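Local atomic coordinates of periplasmic binding protein/LacI transcriptional regulator (PDB entry 3CTP), a protein that probably binds DNA as a transcriptional repressor of the LacI family and holds D-xylulofuranose in its sugar-binding domain. Residues S60-N72 with K89-D101. Numbering follows the deposited sequence. Where two conformers were deposited one is given.
Sequences SKTIGLMVPNISN and KGYTLFLCNTDDD. With XLF (beta-D-xylulofuranose), chain C.
Bent at chi2 (-65°) and chi3 (-79°), the Lys61 chain curls over one face of the Tyr91 ring: CE lies 4.1 Å from the ring centroid in a CH-pi contact, and NZ, off-centre, makes a cation-pi contact. Ile63 CD1 packs against Tyr91 CG at 3.6 Å, the two side chains crossing at about a right angle, while helix 286-302 also packs on the tyrosine. Were Tyr91 an alanine, the Lys61 ammonium would probably lose its aromatic partner and a gap would open beside Ile63 CD1. The Thr62 chi1 of -60° swings the CG2 methyl over the Phe94 ring, 3.8 Å from the centroid, and turns OG1 to a hydrogen bond with Thr92 OG1 (2.9 Å). Phe94 also stacks on Phe94 of the second subunit. Leu65 and Leu95 run side by side, CD2 to CD2 3.7 Å, on the face covered partly by helix 73-88. Backbone bonds from Thr92 N to Lys61 O through Thr98 N to Val67 O zip the strands in parallel. Beyond them, in the conformer given, Asn69 ND2 donates to Asp99 OD1 (2.9 Å). Asn72, N-cap of helix 73-88, donates from ND2 a hydrogen bond to O1 of the xylulofuranose (2.8 Å). Strands 62-67 and 92-97, joined through helix 73-88, form the beta-alpha-beta crossover of a periplasmic-binding-protein-like domain, with the C-terminal end of strand 62-67 leading to Asn72 in the ligand pocket.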
# COMPACT_ATOMS: atom_id res chain seq x y z
N SER A 60 29.32 0.84 0.80
CA SER A 60 27.89 1.08 0.53
C SER A 60 27.25 1.89 1.66
O SER A 60 27.47 1.61 2.84
CB SER A 60 27.14 -0.25 0.40
OG SER A 60 25.74 -0.04 0.34
N LYS A 61 26.44 2.87 1.30
CA LYS A 61 25.61 3.50 2.30
C LYS A 61 24.17 3.15 2.01
O LYS A 61 23.29 3.99 2.16
CB LYS A 61 25.80 5.02 2.31
CG LYS A 61 27.23 5.42 2.65
CD LYS A 61 27.56 5.01 4.07
CE LYS A 61 26.98 5.99 5.10
NZ LYS A 61 27.69 5.83 6.41
N THR A 62 23.91 1.89 1.65
CA THR A 62 22.55 1.44 1.42
C THR A 62 22.22 0.24 2.31
O THR A 62 23.08 -0.63 2.52
CB THR A 62 22.31 1.11 -0.05
OG1 THR A 62 22.56 2.29 -0.83
CG2 THR A 62 20.85 0.68 -0.29
N ILE A 63 21.01 0.25 2.84
CA ILE A 63 20.48 -0.84 3.66
C ILE A 63 19.36 -1.52 2.88
O ILE A 63 18.59 -0.85 2.19
CB ILE A 63 19.90 -0.28 4.96
CG1 ILE A 63 21.07 0.14 5.85
CG2 ILE A 63 19.00 -1.32 5.65
CD1 ILE A 63 20.70 1.16 6.94
N GLY A 64 19.30 -2.84 2.93
CA GLY A 64 18.20 -3.54 2.26
C GLY A 64 17.10 -3.81 3.26
O GLY A 64 17.37 -4.34 4.34
N LEU A 65 15.89 -3.41 2.94
CA LEU A 65 14.74 -3.67 3.80
C LEU A 65 13.85 -4.70 3.13
O LEU A 65 13.29 -4.43 2.06
CB LEU A 65 13.92 -2.39 4.02
CG LEU A 65 12.54 -2.53 4.69
CD1 LEU A 65 12.68 -3.19 6.09
CD2 LEU A 65 11.84 -1.20 4.84
N MET A 66 13.72 -5.88 3.73
CA MET A 66 12.81 -6.86 3.21
C MET A 66 11.45 -6.63 3.82
O MET A 66 11.31 -6.54 5.07
CB MET A 66 13.37 -8.28 3.43
CG MET A 66 14.54 -8.56 2.34
SD MET A 66 15.19 -10.13 2.29
CE MET A 66 15.61 -10.30 4.01
N VAL A 67 10.46 -6.56 2.92
CA VAL A 67 9.09 -6.24 3.18
C VAL A 67 8.23 -7.47 2.77
O VAL A 67 8.31 -7.89 1.62
CB VAL A 67 8.71 -5.04 2.24
CG1 VAL A 67 7.36 -4.55 2.52
CG2 VAL A 67 9.72 -3.87 2.39
N PRO A 68 7.35 -8.01 3.66
CA PRO A 68 6.41 -9.04 3.12
C PRO A 68 5.67 -8.55 1.89
O PRO A 68 5.94 -9.01 0.78
CB PRO A 68 5.40 -9.26 4.25
CG PRO A 68 6.23 -8.94 5.51
CD PRO A 68 7.22 -7.87 5.13
N ASN A 69 4.68 -7.68 2.07
CA ASN A 69 4.29 -6.85 0.91
C ASN A 69 3.84 -5.49 1.28
O ASN A 69 3.15 -5.28 2.27
CB ASN A 69 3.29 -7.54 -0.02
CG ASN A 69 3.38 -7.01 -1.44
OD1 ASN A 69 2.92 -5.91 -1.73
ND2 ASN A 69 4.04 -7.76 -2.30
N ILE A 70 4.28 -4.52 0.47
CA ILE A 70 3.95 -3.09 0.75
C ILE A 70 2.51 -2.81 0.38
O ILE A 70 1.97 -1.72 0.71
CB ILE A 70 4.86 -2.05 0.03
CG1 ILE A 70 4.94 -2.31 -1.47
CG2 ILE A 70 6.26 -1.98 0.70
CD1 ILE A 70 5.64 -1.22 -2.26
N SER A 71 1.87 -3.80 -0.23
CA SER A 71 0.37 -3.77 -0.34
C SER A 71 -0.38 -3.78 0.99
O SER A 71 -1.52 -3.33 1.06
CB SER A 71 -0.20 -4.87 -1.20
OG SER A 71 -0.35 -6.08 -0.49
N ASN A 72 0.26 -4.24 2.06
CA ASN A 72 -0.32 -4.03 3.40
C ASN A 72 0.10 -2.65 3.90
O ASN A 72 1.29 -2.36 4.00
CB ASN A 72 0.22 -5.14 4.32
CG ASN A 72 -0.28 -5.01 5.74
OD1 ASN A 72 -0.77 -3.94 6.16
ND2 ASN A 72 -0.18 -6.11 6.50
N LYS A 89 20.83 8.77 9.50
CA LYS A 89 22.12 8.13 9.79
C LYS A 89 23.02 8.10 8.57
O LYS A 89 24.15 7.57 8.66
CB LYS A 89 21.90 6.68 10.26
CG LYS A 89 21.16 6.54 11.58
CD LYS A 89 22.11 6.79 12.76
CE LYS A 89 21.37 6.88 14.09
NZ LYS A 89 20.43 5.75 14.33
N GLY A 90 22.53 8.62 7.43
CA GLY A 90 23.30 8.67 6.20
C GLY A 90 23.14 7.50 5.23
O GLY A 90 23.98 7.34 4.34
N TYR A 91 22.03 6.75 5.34
CA TYR A 91 21.81 5.58 4.48
C TYR A 91 20.57 5.74 3.60
O TYR A 91 19.58 6.36 4.02
CB TYR A 91 21.61 4.32 5.34
CG TYR A 91 22.87 3.90 6.05
CD1 TYR A 91 23.71 2.95 5.50
CD2 TYR A 91 23.23 4.50 7.26
CE1 TYR A 91 24.86 2.56 6.15
CE2 TYR A 91 24.39 4.14 7.89
CZ TYR A 91 25.21 3.18 7.34
OH TYR A 91 26.38 2.84 8.02
N THR A 92 20.64 5.18 2.40
CA THR A 92 19.44 5.00 1.57
C THR A 92 18.93 3.56 1.73
O THR A 92 19.61 2.74 2.34
CB THR A 92 19.77 5.26 0.12
OG1 THR A 92 21.00 4.63 -0.21
CG2 THR A 92 19.99 6.76 -0.07
N LEU A 93 17.74 3.27 1.22
CA LEU A 93 17.15 1.93 1.36
C LEU A 93 16.80 1.34 -0.03
O LEU A 93 16.33 2.06 -0.91
CB LEU A 93 15.82 2.00 2.09
CG LEU A 93 15.67 2.20 3.57
CD1 LEU A 93 14.19 2.01 3.92
CD2 LEU A 93 16.51 1.17 4.28
N PHE A 94 17.02 0.04 -0.19
CA PHE A 94 16.41 -0.74 -1.27
C PHE A 94 15.30 -1.55 -0.62
O PHE A 94 15.55 -2.23 0.38
CB PHE A 94 17.41 -1.73 -1.86
CG PHE A 94 18.47 -1.11 -2.73
CD1 PHE A 94 18.21 0.02 -3.46
CD2 PHE A 94 19.70 -1.72 -2.85
CE1 PHE A 94 19.20 0.58 -4.29
CE2 PHE A 94 20.67 -1.19 -3.67
CZ PHE A 94 20.43 -0.04 -4.37
N LEU A 95 14.09 -1.51 -1.15
CA LEU A 95 13.01 -2.34 -0.62
C LEU A 95 12.89 -3.60 -1.44
O LEU A 95 12.94 -3.53 -2.68
CB LEU A 95 11.66 -1.64 -0.68
CG LEU A 95 11.59 -0.22 -0.16
CD1 LEU A 95 10.09 0.21 -0.21
CD2 LEU A 95 12.10 -0.18 1.25
N CYS A 96 12.71 -4.73 -0.77
CA CYS A 96 12.64 -6.03 -1.42
C CYS A 96 11.39 -6.73 -0.95
O CYS A 96 11.17 -6.92 0.23
CB CYS A 96 13.85 -6.89 -1.03
SG CYS A 96 15.44 -6.15 -1.56
N ASN A 97 10.58 -7.12 -1.91
CA ASN A 97 9.31 -7.67 -1.66
C ASN A 97 9.42 -9.20 -1.45
O ASN A 97 9.68 -9.91 -2.41
CB ASN A 97 8.57 -7.44 -2.98
CG ASN A 97 7.23 -7.98 -2.96
OD1 ASN A 97 6.85 -8.61 -1.99
ND2 ASN A 97 6.46 -7.75 -4.02
N THR A 98 9.26 -9.72 -0.23
CA THR A 98 9.46 -11.20 -0.07
C THR A 98 8.16 -11.99 -0.13
O THR A 98 8.19 -13.22 -0.26
CB THR A 98 10.17 -11.58 1.23
OG1 THR A 98 9.34 -11.21 2.32
CG2 THR A 98 11.55 -10.94 1.33
N ASP A 99 7.02 -11.31 -0.04
CA ASP A 99 5.72 -11.98 -0.12
C ASP A 99 5.54 -13.18 0.78
O ASP A 99 4.88 -14.16 0.42
CB ASP A 99 5.44 -12.41 -1.55
CG ASP A 99 4.86 -11.32 -2.36
OD1 ASP A 99 4.02 -10.57 -1.80
OD2 ASP A 99 5.26 -11.21 -3.52
N ASP A 100 6.13 -13.11 1.96
CA ASP A 100 6.03 -14.20 2.91
C ASP A 100 6.38 -15.53 2.26
O ASP A 100 5.81 -16.58 2.58
CB ASP A 100 4.63 -14.29 3.51
CG ASP A 100 4.31 -13.06 4.36
OD1 ASP A 100 5.12 -12.71 5.25
OD2 ASP A 100 3.22 -12.48 4.16
N ASP A 101 7.40 -15.49 1.41
CA ASP A 101 7.85 -16.70 0.71
C ASP A 101 9.31 -16.96 1.02
O ASP A 101 10.17 -16.10 0.81
CB ASP A 101 7.67 -16.54 -0.79
CG ASP A 101 8.06 -17.80 -1.55
OD1 ASP A 101 7.27 -18.76 -1.55
OD2 ASP A 101 9.15 -17.83 -2.10
O4 XLF C . 2.85 -10.02 11.27
C4 XLF C . 1.85 -9.11 11.74
C5 XLF C . 0.57 -9.40 10.96
O5 XLF C . 0.40 -8.30 10.06
C3 XLF C . 2.21 -7.68 11.37
O3 XLF C . 2.62 -6.92 12.51
C2 XLF C . 0.91 -7.19 10.80
O2 XLF C . -0.02 -6.85 11.85
C1 XLF C . 1.09 -6.02 9.85
O1 XLF C . -0.17 -5.69 9.26
O HOH W 1 23.23 6.22 -0.33
O HOH W 2 26.64 7.49 7.92